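Local structure of transcriptional regulator, Crp/Fnr family (3DV8) at residues A[16-21]-A[112-117]; A[69-74]-A[176-181]; A[97-102]-A[161-166]; A[140-145]-A[149-154]. The protein probably regulates transcription as a Crp/Fnr-family dimer, joining a sensor domain of the cyclic nucleotide-binding type to a DNA-binding helix-turn-helix domain. All coordinates share one frame; numbering follows the deposited sequence. Where two conformers were deposited one is given.

Contact 1: residues A[16-21]-A[112-117]; sequences TAQKKL and KGIMKD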
loop_
_atom_site.group_PDB
_atom_site.type_symbol
_atom_site.label_atom_id
_atom_site.label_comp_id
_atom_site.label_asym_id
_atom_site.label_seq_id
_atom_site.Cartn_x
_atom_site.Cartn_y
_atom_site.Cartn_z
ATOM N N THR A 16 -8.458 11.851 -31.452
ATOM C CA THR A 16 -9.602 11.249 -32.172
ATOM C C THR A 16 -9.528 9.717 -32.203
ATOM O O THR A 16 -10.499 9.045 -31.838
ATOM C CB THR A 16 -9.713 11.785 -33.630
ATOM O OG1 THR A 16 -9.931 13.196 -33.603
ATOM C CG2 THR A 16 -10.868 11.127 -34.387
ATOM N N ALA A 17 -8.374 9.189 -32.621
ATOM C CA ALA A 17 -8.140 7.736 -32.710
ATOM C C ALA A 17 -8.342 7.019 -31.364
ATOM O O ALA A 17 -8.993 5.979 -31.319
ATOM C CB ALA A 17 -6.745 7.441 -33.284
ATOM N N GLN A 18 -7.800 7.594 -30.288
ATOM C CA GLN A 18 -7.949 7.057 -28.913
ATOM C C GLN A 18 -9.389 7.152 -28.400
ATOM O O GLN A 18 -9.889 6.206 -27.784
ATOM C CB GLN A 18 -7.018 7.790 -27.941
ATOM C CG GLN A 18 -5.536 7.482 -28.162
ATOM C CD GLN A 18 -4.600 8.498 -27.544
ATOM O OE1 GLN A 18 -4.982 9.628 -27.237
ATOM N NE2 GLN A 18 -3.348 8.100 -27.368
ATOM N N LYS A 19 -10.021 8.309 -28.626
ATOM C CA LYS A 19 -11.437 8.547 -28.281
ATOM C C LYS A 19 -12.366 7.540 -28.962
ATOM O O LYS A 19 -13.306 7.059 -28.340
ATOM C CB LYS A 19 -11.896 9.970 -28.671
ATOM C CG LYS A 19 -11.490 11.090 -27.720
ATOM C CD LYS A 19 -11.840 12.446 -28.336
ATOM C CE LYS A 19 -11.578 13.601 -27.387
ATOM N NZ LYS A 19 -11.791 14.915 -28.047
ATOM N N LYS A 20 -12.090 7.231 -30.231
ATOM C CA LYS A 20 -12.912 6.301 -31.010
ATOM C C LYS A 20 -12.743 4.839 -30.568
ATOM O O LYS A 20 -13.737 4.097 -30.498
ATOM C CB LYS A 20 -12.591 6.400 -32.501
ATOM C CG LYS A 20 -13.741 5.952 -33.356
ATOM C CD LYS A 20 -13.318 5.380 -34.679
ATOM C CE LYS A 20 -14.550 5.156 -35.528
ATOM N NZ LYS A 20 -14.339 4.091 -36.465
ATOM N N LEU A 21 -11.496 4.435 -30.297
ATOM C CA LEU A 21 -11.184 3.059 -29.888
ATOM C C LEU A 21 -11.836 2.699 -28.556
ATOM O O LEU A 21 -12.339 1.587 -28.404
ATOM C CB LEU A 21 -9.669 2.825 -29.815
ATOM C CG LEU A 21 -9.176 1.381 -29.630
ATOM C CD1 LEU A 21 -9.569 0.506 -30.805
ATOM C CD2 LEU A 21 -7.667 1.365 -29.461
ATOM N N LYS A 112 -4.359 -0.925 -22.319
ATOM C CA LYS A 112 -2.915 -1.271 -22.357
ATOM C C LYS A 112 -2.234 -0.748 -23.628
ATOM O O LYS A 112 -1.140 -0.191 -23.549
ATOM C CB LYS A 112 -2.721 -2.797 -22.278
ATOM C CG LYS A 112 -1.283 -3.270 -22.073
ATOM C CD LYS A 112 -1.195 -4.771 -22.225
ATOM C CE LYS A 112 0.206 -5.259 -21.944
ATOM N NZ LYS A 112 0.378 -6.662 -22.419
ATOM N N GLY A 113 -2.891 -0.945 -24.777
ATOM C CA GLY A 113 -2.410 -0.486 -26.090
ATOM C C GLY A 113 -2.227 1.022 -26.180
ATOM O O GLY A 113 -1.190 1.477 -26.640
ATOM N N ILE A 114 -3.238 1.777 -25.738
ATOM C CA ILE A 114 -3.215 3.257 -25.685
ATOM C C ILE A 114 -2.119 3.762 -24.726
ATOM O O ILE A 114 -1.434 4.750 -25.003
ATOM C CB ILE A 114 -4.609 3.837 -25.243
ATOM C CG1 ILE A 114 -5.674 3.584 -26.322
ATOM C CG2 ILE A 114 -4.540 5.347 -24.966
ATOM C CD1 ILE A 114 -7.079 3.992 -25.928
HETATM N N MSE A 115 -1.972 3.052 -23.612
HETATM C CA MSE A 115 -0.994 3.361 -22.549
HETATM C C MSE A 115 0.472 3.207 -23.023
HETATM O O MSE A 115 1.350 3.969 -22.595
HETATM C CB MSE A 115 -1.275 2.440 -21.359
HETATM C CG MSE A 115 -0.852 2.925 -20.011
HETATM SE SE MSE A 115 -1.167 1.546 -18.637
HETATM C CE MSE A 115 -2.497 0.642 -19.271
ATOM N N LYS A 116 0.713 2.226 -23.898
ATOM C CA LYS A 116 2.036 1.956 -24.482
ATOM C C LYS A 116 2.566 3.154 -25.281
ATOM O O LYS A 116 3.740 3.479 -25.172
ATOM C CB LYS A 116 1.961 0.695 -25.374
ATOM C CG LYS A 116 3.246 0.240 -26.109
ATOM C CD LYS A 116 2.926 -0.988 -26.996
ATOM C CE LYS A 116 4.120 -1.476 -27.823
ATOM N NZ LYS A 116 4.599 -0.473 -28.817
ATOM N N ASP A 117 1.685 3.811 -26.042
ATOM C CA ASP A 117 2.035 4.953 -26.914
ATOM C C ASP A 117 1.792 6.352 -26.363
ATOM O O ASP A 117 2.405 7.292 -26.861
ATOM C CB ASP A 117 1.256 4.862 -28.240
ATOM C CG ASP A 117 1.594 3.625 -29.055
ATOM O OD1 ASP A 117 2.661 3.005 -28.851
ATOM O OD2 ASP A 117 0.776 3.284 -29.929
#

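Contact 2: residues A[69-74]-A[176-181]; sequences LYRLFD and ANHLGS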
loop_
_atom_site.group_PDB
_atom_site.type_symbol
_atom_site.label_atom_id
_atom_site.label_comp_id
_atom_site.label_asym_id
_atom_site.label_seq_id
_atom_site.Cartn_x
_atom_site.Cartn_y
_atom_site.Cartn_z
ATOM N N LEU A 69 -9.658 -2.476 1.529
ATOM C CA LEU A 69 -8.545 -1.608 1.180
ATOM C C LEU A 69 -9.074 -0.189 0.934
ATOM O O LEU A 69 -8.555 0.776 1.490
ATOM C CB LEU A 69 -7.783 -2.143 -0.033
ATOM C CG LEU A 69 -7.168 -3.544 0.117
ATOM C CD1 LEU A 69 -6.368 -3.875 -1.129
ATOM C CD2 LEU A 69 -6.275 -3.662 1.344
ATOM N N TYR A 70 -10.104 -0.074 0.105
ATOM C CA TYR A 70 -10.730 1.213 -0.206
ATOM C C TYR A 70 -12.070 0.975 -0.875
ATOM O O TYR A 70 -12.386 -0.154 -1.277
ATOM C CB TYR A 70 -9.833 2.050 -1.142
ATOM C CG TYR A 70 -9.446 1.331 -2.420
ATOM C CD1 TYR A 70 -10.261 1.393 -3.557
ATOM C CD2 TYR A 70 -8.264 0.569 -2.486
ATOM C CE1 TYR A 70 -9.926 0.710 -4.727
ATOM C CE2 TYR A 70 -7.905 -0.111 -3.656
ATOM C CZ TYR A 70 -8.748 -0.043 -4.774
ATOM O OH TYR A 70 -8.411 -0.703 -5.933
ATOM N N ARG A 71 -12.836 2.053 -1.003
ATOM C CA ARG A 71 -14.121 2.054 -1.694
ATOM C C ARG A 71 -14.074 3.027 -2.876
ATOM O O ARG A 71 -13.394 4.058 -2.824
ATOM C CB ARG A 71 -15.245 2.434 -0.737
ATOM C CG ARG A 71 -15.683 1.310 0.190
ATOM C CD ARG A 71 -16.559 1.876 1.300
ATOM N NE ARG A 71 -17.464 0.917 1.938
ATOM C CZ ARG A 71 -18.176 1.162 3.044
ATOM N NH1 ARG A 71 -18.047 2.298 3.737
ATOM N NH2 ARG A 71 -18.998 0.232 3.510
ATOM N N LEU A 72 -14.797 2.664 -3.936
ATOM C CA LEU A 72 -14.952 3.478 -5.138
ATOM C C LEU A 72 -16.439 3.865 -5.228
ATOM O O LEU A 72 -17.314 3.009 -5.055
ATOM C CB LEU A 72 -14.503 2.694 -6.372
ATOM C CG LEU A 72 -13.059 2.174 -6.409
ATOM C CD1 LEU A 72 -12.867 1.370 -7.675
ATOM C CD2 LEU A 72 -12.027 3.305 -6.340
ATOM N N PHE A 73 -16.704 5.151 -5.479
ATOM C CA PHE A 73 -18.071 5.725 -5.571
ATOM C C PHE A 73 -18.334 6.266 -6.988
ATOM O O PHE A 73 -17.556 5.981 -7.901
ATOM C CB PHE A 73 -18.211 6.830 -4.515
ATOM C CG PHE A 73 -17.973 6.354 -3.120
ATOM C CD1 PHE A 73 -19.001 5.731 -2.404
ATOM C CD2 PHE A 73 -16.725 6.517 -2.519
ATOM C CE1 PHE A 73 -18.796 5.283 -1.094
ATOM C CE2 PHE A 73 -16.497 6.074 -1.203
ATOM C CZ PHE A 73 -17.536 5.456 -0.485
ATOM N N ASP A 74 -19.431 7.014 -7.173
ATOM C CA ASP A 74 -19.779 7.644 -8.470
ATOM C C ASP A 74 -18.589 8.467 -8.967
ATOM O O ASP A 74 -17.978 9.171 -8.174
ATOM C CB ASP A 74 -21.012 8.575 -8.354
ATOM C CG ASP A 74 -22.282 7.857 -7.868
ATOM O OD1 ASP A 74 -22.201 6.713 -7.377
ATOM O OD2 ASP A 74 -23.377 8.440 -7.968
ATOM N N ALA A 176 -16.733 -6.521 10.833
ATOM C CA ALA A 176 -15.514 -7.352 11.001
ATOM C C ALA A 176 -14.745 -7.527 9.685
ATOM O O ALA A 176 -13.526 -7.429 9.671
ATOM C CB ALA A 176 -15.854 -8.725 11.591
ATOM N N ASN A 177 -15.475 -7.774 8.596
ATOM C CA ASN A 177 -14.898 -7.913 7.248
ATOM C C ASN A 177 -14.340 -6.603 6.679
ATOM O O ASN A 177 -13.409 -6.631 5.883
ATOM C CB ASN A 177 -15.909 -8.544 6.276
ATOM C CG ASN A 177 -16.250 -10.005 6.625
ATOM O OD1 ASN A 177 -15.584 -10.637 7.448
ATOM N ND2 ASN A 177 -17.297 -10.535 5.999
ATOM N N HIS A 178 -14.912 -5.468 7.079
ATOM C CA HIS A 178 -14.369 -4.155 6.700
ATOM C C HIS A 178 -13.047 -3.830 7.396
ATOM O O HIS A 178 -12.137 -3.308 6.760
ATOM C CB HIS A 178 -15.366 -3.018 6.972
ATOM C CG HIS A 178 -16.382 -2.840 5.896
ATOM N ND1 HIS A 178 -16.023 -2.536 4.601
ATOM C CD2 HIS A 178 -17.736 -2.867 5.919
ATOM C CE1 HIS A 178 -17.111 -2.413 3.865
ATOM N NE2 HIS A 178 -18.165 -2.600 4.641
ATOM N N LEU A 179 -12.956 -4.163 8.685
ATOM C CA LEU A 179 -11.816 -3.825 9.536
ATOM C C LEU A 179 -10.720 -4.887 9.721
ATOM O O LEU A 179 -9.697 -4.584 10.331
ATOM C CB LEU A 179 -12.350 -3.426 10.930
ATOM C CG LEU A 179 -13.396 -2.304 10.999
ATOM C CD1 LEU A 179 -13.813 -2.097 12.437
ATOM C CD2 LEU A 179 -12.882 -0.999 10.403
ATOM N N GLY A 180 -10.887 -6.102 9.201
ATOM C CA GLY A 180 -9.903 -7.160 9.451
ATOM C C GLY A 180 -9.986 -7.723 10.862
ATOM O O GLY A 180 -8.964 -8.143 11.403
ATOM N N SER A 181 -11.190 -7.755 11.445
ATOM C CA SER A 181 -11.431 -8.277 12.797
ATOM C C SER A 181 -12.338 -9.518 12.734
ATOM O O SER A 181 -12.655 -9.998 11.637
ATOM C CB SER A 181 -12.057 -7.180 13.661
ATOM O OG SER A 181 -12.099 -7.578 15.021
#

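Contact 3: residues A[97-102]-A[161-166]; sequences AEKDTD and SIEGTN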
loop_
_atom_site.group_PDB
_atom_site.type_symbol
_atom_site.label_atom_id
_atom_site.label_comp_id
_atom_site.label_asym_id
_atom_site.label_seq_id
_atom_site.Cartn_x
_atom_site.Cartn_y
_atom_site.Cartn_z
ATOM N N ALA A 97 -19.610 -5.206 -5.808
ATOM C CA ALA A 97 -20.611 -4.131 -5.714
ATOM C C ALA A 97 -21.294 -4.134 -4.337
ATOM O O ALA A 97 -21.948 -5.117 -3.976
ATOM C CB ALA A 97 -21.671 -4.280 -6.827
ATOM N N GLU A 98 -21.135 -3.051 -3.579
ATOM C CA GLU A 98 -21.827 -2.882 -2.277
ATOM C C GLU A 98 -23.266 -2.389 -2.412
ATOM O O GLU A 98 -24.063 -2.561 -1.490
ATOM C CB GLU A 98 -21.065 -1.950 -1.344
ATOM C CG GLU A 98 -19.879 -2.588 -0.731
ATOM C CD GLU A 98 -19.255 -1.699 0.306
ATOM O OE1 GLU A 98 -18.858 -0.554 -0.035
ATOM O OE2 GLU A 98 -19.155 -2.169 1.457
ATOM N N LYS A 99 -23.546 -1.695 -3.510
ATOM C CA LYS A 99 -24.887 -1.265 -3.899
ATOM C C LYS A 99 -24.985 -1.581 -5.378
ATOM O O LYS A 99 -23.953 -1.896 -6.004
ATOM C CB LYS A 99 -25.063 0.227 -3.652
ATOM C CG LYS A 99 -24.992 0.608 -2.171
ATOM C CD LYS A 99 -25.257 2.096 -1.990
ATOM C CE LYS A 99 -25.418 2.470 -0.531
ATOM N NZ LYS A 99 -24.163 2.335 0.202
ATOM N N ASP A 100 -26.204 -1.549 -5.932
ATOM C CA ASP A 100 -26.412 -1.777 -7.377
ATOM C C ASP A 100 -25.630 -0.706 -8.112
ATOM O O ASP A 100 -25.815 0.473 -7.818
ATOM C CB ASP A 100 -27.888 -1.688 -7.776
ATOM C CG ASP A 100 -28.712 -2.863 -7.291
ATOM O OD1 ASP A 100 -28.187 -3.768 -6.605
ATOM O OD2 ASP A 100 -29.916 -2.872 -7.612
ATOM N N THR A 101 -24.764 -1.110 -9.038
ATOM C CA THR A 101 -23.861 -0.175 -9.710
ATOM C C THR A 101 -23.903 -0.225 -11.241
ATOM O O THR A 101 -23.915 -1.304 -11.833
ATOM C CB THR A 101 -22.416 -0.410 -9.222
ATOM O OG1 THR A 101 -22.397 -0.380 -7.787
ATOM C CG2 THR A 101 -21.470 0.659 -9.762
ATOM N N ASP A 102 -23.938 0.962 -11.851
ATOM C CA ASP A 102 -23.870 1.139 -13.304
ATOM C C ASP A 102 -22.421 1.487 -13.638
ATOM O O ASP A 102 -21.920 2.527 -13.204
ATOM C CB ASP A 102 -24.799 2.261 -13.770
ATOM C CG ASP A 102 -26.251 1.913 -13.604
ATOM O OD1 ASP A 102 -26.642 0.795 -14.005
ATOM O OD2 ASP A 102 -27.011 2.770 -13.106
ATOM N N SER A 161 -22.470 8.522 6.909
ATOM C CA SER A 161 -22.308 9.580 5.880
ATOM C C SER A 161 -22.694 9.089 4.488
ATOM O O SER A 161 -23.389 9.798 3.759
ATOM C CB SER A 161 -20.881 10.132 5.837
ATOM O OG SER A 161 -20.588 10.794 7.047
ATOM N N ILE A 162 -22.241 7.879 4.147
ATOM C CA ILE A 162 -22.533 7.236 2.851
ATOM C C ILE A 162 -24.032 6.980 2.676
ATOM O O ILE A 162 -24.605 7.315 1.627
ATOM C CB ILE A 162 -21.774 5.890 2.697
ATOM C CG1 ILE A 162 -20.269 6.135 2.596
ATOM C CG2 ILE A 162 -22.226 5.140 1.452
ATOM C CD1 ILE A 162 -19.460 4.864 2.663
ATOM N N GLU A 163 -24.643 6.373 3.699
ATOM C CA GLU A 163 -26.074 6.064 3.697
ATOM C C GLU A 163 -26.969 7.287 3.948
ATOM O O GLU A 163 -28.169 7.232 3.646
ATOM C CB GLU A 163 -26.407 4.969 4.731
ATOM C CG GLU A 163 -25.702 3.621 4.557
ATOM C CD GLU A 163 -25.899 2.958 3.203
ATOM O OE1 GLU A 163 -26.893 3.219 2.510
ATOM O OE2 GLU A 163 -25.039 2.144 2.831
ATOM N N GLY A 164 -26.406 8.373 4.489
ATOM C CA GLY A 164 -27.174 9.578 4.808
ATOM C C GLY A 164 -28.213 9.312 5.884
ATOM O O GLY A 164 -29.328 9.815 5.808
ATOM N N THR A 165 -27.834 8.515 6.883
ATOM C CA THR A 165 -28.731 8.112 7.962
ATOM C C THR A 165 -27.926 7.573 9.153
ATOM O O THR A 165 -26.930 6.884 8.961
ATOM C CB THR A 165 -29.766 7.053 7.430
ATOM O OG1 THR A 165 -30.657 6.648 8.475
ATOM C CG2 THR A 165 -29.072 5.825 6.860
ATOM N N ASN A 166 -28.357 7.893 10.375
ATOM C CA ASN A 166 -27.717 7.368 11.613
ATOM C C ASN A 166 -28.166 5.924 11.981
ATOM O O ASN A 166 -27.818 5.420 13.038
ATOM C CB ASN A 166 -27.944 8.313 12.811
ATOM C CG ASN A 166 -29.401 8.366 13.260
ATOM O OD1 ASN A 166 -30.308 8.507 12.440
ATOM N ND2 ASN A 166 -29.627 8.257 14.559
#

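Contact 4: residues A[140-145]-A[149-154]; sequences IEQIMW and DKRVAS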
loop_
_atom_site.group_PDB
_atom_site.type_symbol
_atom_site.label_atom_id
_atom_site.label_comp_id
_atom_site.label_asym_id
_atom_site.label_seq_id
_atom_site.Cartn_x
_atom_site.Cartn_y
_atom_site.Cartn_z
ATOM N N ILE A 140 -2.744 1.511 6.379
ATOM C CA ILE A 140 -1.630 1.032 7.242
ATOM C C ILE A 140 -1.526 1.919 8.486
ATOM O O ILE A 140 -1.459 1.401 9.598
ATOM C CB ILE A 140 -0.236 0.939 6.538
ATOM C CG1 ILE A 140 -0.218 -0.203 5.518
ATOM C CG2 ILE A 140 0.895 0.690 7.556
ATOM C CD1 ILE A 140 1.218 -0.671 5.102
ATOM N N GLU A 141 -1.554 3.242 8.276
ATOM C CA GLU A 141 -1.528 4.234 9.365
ATOM C C GLU A 141 -2.678 4.036 10.368
ATOM O O GLU A 141 -2.442 4.143 11.583
ATOM C CB GLU A 141 -1.514 5.675 8.808
ATOM C CG GLU A 141 -0.175 6.048 8.107
ATOM C CD GLU A 141 -0.200 7.352 7.284
ATOM O OE1 GLU A 141 -1.242 8.045 7.224
ATOM O OE2 GLU A 141 0.850 7.683 6.679
ATOM N N GLN A 142 -3.879 3.701 9.856
ATOM C CA GLN A 142 -5.061 3.472 10.701
ATOM C C GLN A 142 -4.882 2.165 11.490
ATOM O O GLN A 142 -5.036 2.153 12.709
ATOM C CB GLN A 142 -6.379 3.440 9.890
ATOM C CG GLN A 142 -7.621 3.728 10.755
ATOM C CD GLN A 142 -8.979 3.326 10.137
ATOM O OE1 GLN A 142 -9.194 2.179 9.733
ATOM N NE2 GLN A 142 -9.919 4.267 10.138
ATOM N N ILE A 143 -4.540 1.073 10.795
ATOM C CA ILE A 143 -4.322 -0.261 11.410
ATOM C C ILE A 143 -3.266 -0.266 12.526
ATOM O O ILE A 143 -3.482 -0.848 13.591
ATOM C CB ILE A 143 -3.871 -1.309 10.351
ATOM C CG1 ILE A 143 -5.007 -1.656 9.392
ATOM C CG2 ILE A 143 -3.416 -2.603 10.998
ATOM C CD1 ILE A 143 -4.510 -2.359 8.143
HETATM N N MSE A 144 -2.136 0.386 12.268
HETATM C CA MSE A 144 -1.003 0.417 13.203
HETATM C C MSE A 144 -1.180 1.346 14.393
HETATM O O MSE A 144 -1.016 0.926 15.543
HETATM C CB MSE A 144 0.279 0.822 12.458
HETATM C CG MSE A 144 0.736 -0.136 11.373
HETATM SE SE MSE A 144 1.486 -1.773 12.042
HETATM C CE MSE A 144 -0.051 -2.749 12.649
ATOM N N TRP A 145 -1.532 2.596 14.102
ATOM C CA TRP A 145 -1.577 3.644 15.120
ATOM C C TRP A 145 -2.914 3.790 15.872
ATOM O O TRP A 145 -2.904 4.262 17.012
ATOM C CB TRP A 145 -1.108 4.997 14.534
ATOM C CG TRP A 145 0.163 4.942 13.636
ATOM C CD1 TRP A 145 0.348 5.616 12.449
ATOM C CD2 TRP A 145 1.349 4.129 13.816
ATOM N NE1 TRP A 145 1.586 5.314 11.911
ATOM C CE2 TRP A 145 2.218 4.403 12.718
ATOM C CE3 TRP A 145 1.773 3.209 14.802
ATOM C CZ2 TRP A 145 3.485 3.796 12.580
ATOM C CZ3 TRP A 145 3.041 2.597 14.663
ATOM C CH2 TRP A 145 3.874 2.899 13.555
ATOM N N ASP A 149 -11.423 0.190 18.947
ATOM C CA ASP A 149 -12.537 1.076 19.343
ATOM C C ASP A 149 -12.590 2.340 18.459
ATOM O O ASP A 149 -13.670 2.740 18.013
ATOM C CB ASP A 149 -12.509 1.450 20.853
ATOM C CG ASP A 149 -11.230 2.186 21.288
ATOM O OD1 ASP A 149 -10.147 1.933 20.718
ATOM O OD2 ASP A 149 -11.309 3.002 22.230
ATOM N N LYS A 150 -11.424 2.924 18.170
ATOM C CA LYS A 150 -11.342 4.121 17.327
ATOM C C LYS A 150 -11.689 3.837 15.870
ATOM O O LYS A 150 -12.360 4.643 15.222
ATOM C CB LYS A 150 -9.968 4.784 17.445
ATOM C CG LYS A 150 -9.695 5.292 18.845
ATOM C CD LYS A 150 -8.522 6.245 18.921
ATOM C CE LYS A 150 -7.248 5.616 19.405
ATOM N NZ LYS A 150 -7.249 5.379 20.897
ATOM N N ARG A 151 -11.271 2.672 15.383
ATOM C CA ARG A 151 -11.530 2.248 14.001
ATOM C C ARG A 151 -12.998 1.887 13.771
ATOM O O ARG A 151 -13.529 2.173 12.700
ATOM C CB ARG A 151 -10.589 1.104 13.606
ATOM C CG ARG A 151 -9.125 1.550 13.649
ATOM C CD ARG A 151 -8.133 0.474 13.319
ATOM N NE ARG A 151 -8.335 -0.030 11.964
ATOM C CZ ARG A 151 -8.539 -1.301 11.595
ATOM N NH1 ARG A 151 -8.474 -2.327 12.448
ATOM N NH2 ARG A 151 -8.735 -1.548 10.297
ATOM N N VAL A 152 -13.637 1.259 14.766
ATOM C CA VAL A 152 -15.075 0.963 14.725
ATOM C C VAL A 152 -15.834 2.303 14.721
ATOM O O VAL A 152 -16.708 2.505 13.879
ATOM C CB VAL A 152 -15.548 0.030 15.893
ATOM C CG1 VAL A 152 -17.078 -0.140 15.894
ATOM C CG2 VAL A 152 -14.870 -1.334 15.793
ATOM N N ALA A 153 -15.472 3.204 15.642
ATOM C CA ALA A 153 -16.023 4.570 15.704
ATOM C C ALA A 153 -15.893 5.294 14.352
ATOM O O ALA A 153 -16.847 5.915 13.867
ATOM C CB ALA A 153 -15.321 5.369 16.776
ATOM N N SER A 154 -14.721 5.179 13.746
ATOM C CA SER A 154 -14.440 5.777 12.437
ATOM C C SER A 154 -15.299 5.185 11.309
ATOM O O SER A 154 -15.771 5.918 10.436
ATOM C CB SER A 154 -12.954 5.603 12.097
ATOM O OG SER A 154 -12.631 6.300 10.918
#

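Contact 1: residues A[16-21]-A[112-117]
Gln18 and Ile114 meet side on, their chains crossing obliquely where two short helices flank the β-roll of the cyclic nucleotide-binding-type domain. Helix 16-23 precedes the first strand of the roll and helix 108-117 follows its last, so the contact brings together the entry to the roll and the exit from it. The backbones come nearest at this same pair, with Gln18 CA 6.9 Å from Ile114 CA. Both residues direct CB at the opposite helix. The glutamine chain runs on extended past CG, so that the flank of the side chain as well as its end lies against the isoleucine: Gln18 CG is 4.0 Å and Gln18 NE2 3.8 Å from the same methyl, Ile114 CG2. That branch stands anti to the backbone N of Ile114, since CG1 takes the place beside the nitrogen (chi1 -68°). No hydrogen bond joins the two segments; what holds them is van der Waals packing over a modest area. One turn along from Gln18, Leu21 adds an apolar touch at the margin, Leu21 CD2 lying 4.3 Å from Ile114 CG1. The buried isoleucine also packs on Val121 of the long helix 119-145, while Met115 (selenomethionine) turns away from helix 16-23 and packs on Asn123 of the second subunit. The outermost methyl of the isoleucine ends against the backbone of the first helix, with Ile114 CD1 4.0 Å from Gln18 O.

Contact 2: residues A[69-74]-A[176-181]
The guanidinium of Arg71 and the ring of His178 approach each other obliquely, their planes 73° apart, and the two side chains cross at about a right angle. Arg71 NH2 comes up to the far end of the imidazole, 3.2 Å from His178 NE2 and 3.3 Å from His178 CE1, while Arg71 CZ stays 3.8 Å from His178 CE1. The ring of Phe155 meets the imidazole at about 35°, and the other ring nitrogen, ND1, is hydrogen-bonded to Thr68 OG1, which helps set the turn of the ring. Arg71 reaches over on a chain that is extended from CG to NE. A carboxylate of its own domain holds it: Arg71 NE forms a salt bridge with Glu98 OE1, whereas Glu158 and Glu159 of helix 148-163 give only long, weak ion pairs. With Arg71 cut back to an alanine, Glu98 would probably lose its charged mate and a gap would be likely to open beside the His178 ring. Just before the arginine, Leu69 and Tyr70 both face Thr57 in a classic beta bulge. On the helical side, Gly180 leaves helix 172-179 with positive phi, and Ser181 N returns to Ala176 O at 3.0 Å, ending the helix soon after the histidine. The contact thus joins an outermost strand of the β-roll to the first helix of the helix-turn-helix, forming part of the interface between the cyclic nucleotide-binding-type domain, probably the sensor, and the DNA-binding domain of this Crp/Fnr-family protein.

Contact 3: residues A[97-102]-A[161-166]
Lys99 NZ has two hydrogen-bond partners, Glu163 OE2 across the contact and Gln54 OE1 of its own domain. With Lys99 NZ and Glu163 OE2 2.8 Å apart, the first of these is a hydrogen-bonded salt bridge. It is an interdomain bridge, running from the turn between strands 94-97 and 101-107 of the β-roll to the C-terminal end of helix 148-163 in the helix-turn-helix domain. The two side chains come from opposite directions. The lysine is extended until its last bond, where a bend (chi4 68°) brings the ammonium to the carboxylate. The glutamate bends earlier, at chi2, which swings its end toward the lysine although CB does not point there. The ammonium meets OE2 from above the carboxylate plane, 39° out of it, and Lys99 CE passes 3.5 Å from Glu163 OE1. Replacing Glu163 by a glutamine would probably cost the ammonium its opposite charge in this bridge, leaving a weaker polar link between the domains. Ile162 CG2 packs 3.6 Å from Lys99 NZ, placing a methyl beside the bridge. Gly164 then leaves the helix with positive phi, directly after the glutamate. Back in the roll, the turn that carries the lysine is tied by a side chain of its own: Thr101 OG1 donates to Lys99 O at 2.8 Å, approaching from 48° out of the carbonyl plane.

Contact 4: residues A[140-145]-A[149-154]
Arg151 reaches across to Gln142 and Ile143 on the preceding helix, and its chain can be followed outward from a CB that points at that helix. Arg151 CG, set beside the backbone N, lies 3.9 Å from Gln142 CG. Arg151 CD then passes 3.6 Å from Gln142 O. A bend at chi3 brings Arg151 NE to Gln142 OE1, to which it donates over 3.3 Å with an N-H...O angle of 157°. The acceptor sits near the guanidinium plane, yet NE stands 45° out of the plane of the amide carbonyl; Gln142 was modelled in two conformers, so the bond, described here for one, is somewhat doubtful. The two helices form a hairpin in which the end of helix 119-145, the long helix of the dimer interface in Crp/Fnr proteins, turns into helix 148-163 of the DNA-binding domain; the axes of segments 140-145 and 149-154 approach to 10.2 Å with 139° between their directions. Ile143 lies over one face of the guanidinium, its CG1 3.8 Å from Arg151 NH2, and also packs on Met144 of the second subunit. At the tip, Arg151 NH2 probably donates a hydrogen bond to Leu179 O of helix 172-179.

Overall arrangement
From the N terminus, helix 16-23 opens contact 1, and the chain then lays down the β-roll, opening contact 2 at 69-74 and contact 3 at 97-102 before 112-117 closes contact 1. Contact 1 therefore crosses both of these and stays within the N-terminal domain, its centre about 41 Å from that of contact 4. The long helix 119-145 follows, and contact 4 closes a tight hairpin at 149-154. Helix 148-163 next closes contact 3, and helix 172-179 closes contact 2, so contact 4 sits within the span of contact 3 and both within that of contact 2. Contacts 2 and 3 touch each other and tie the roll to the DNA-binding domain.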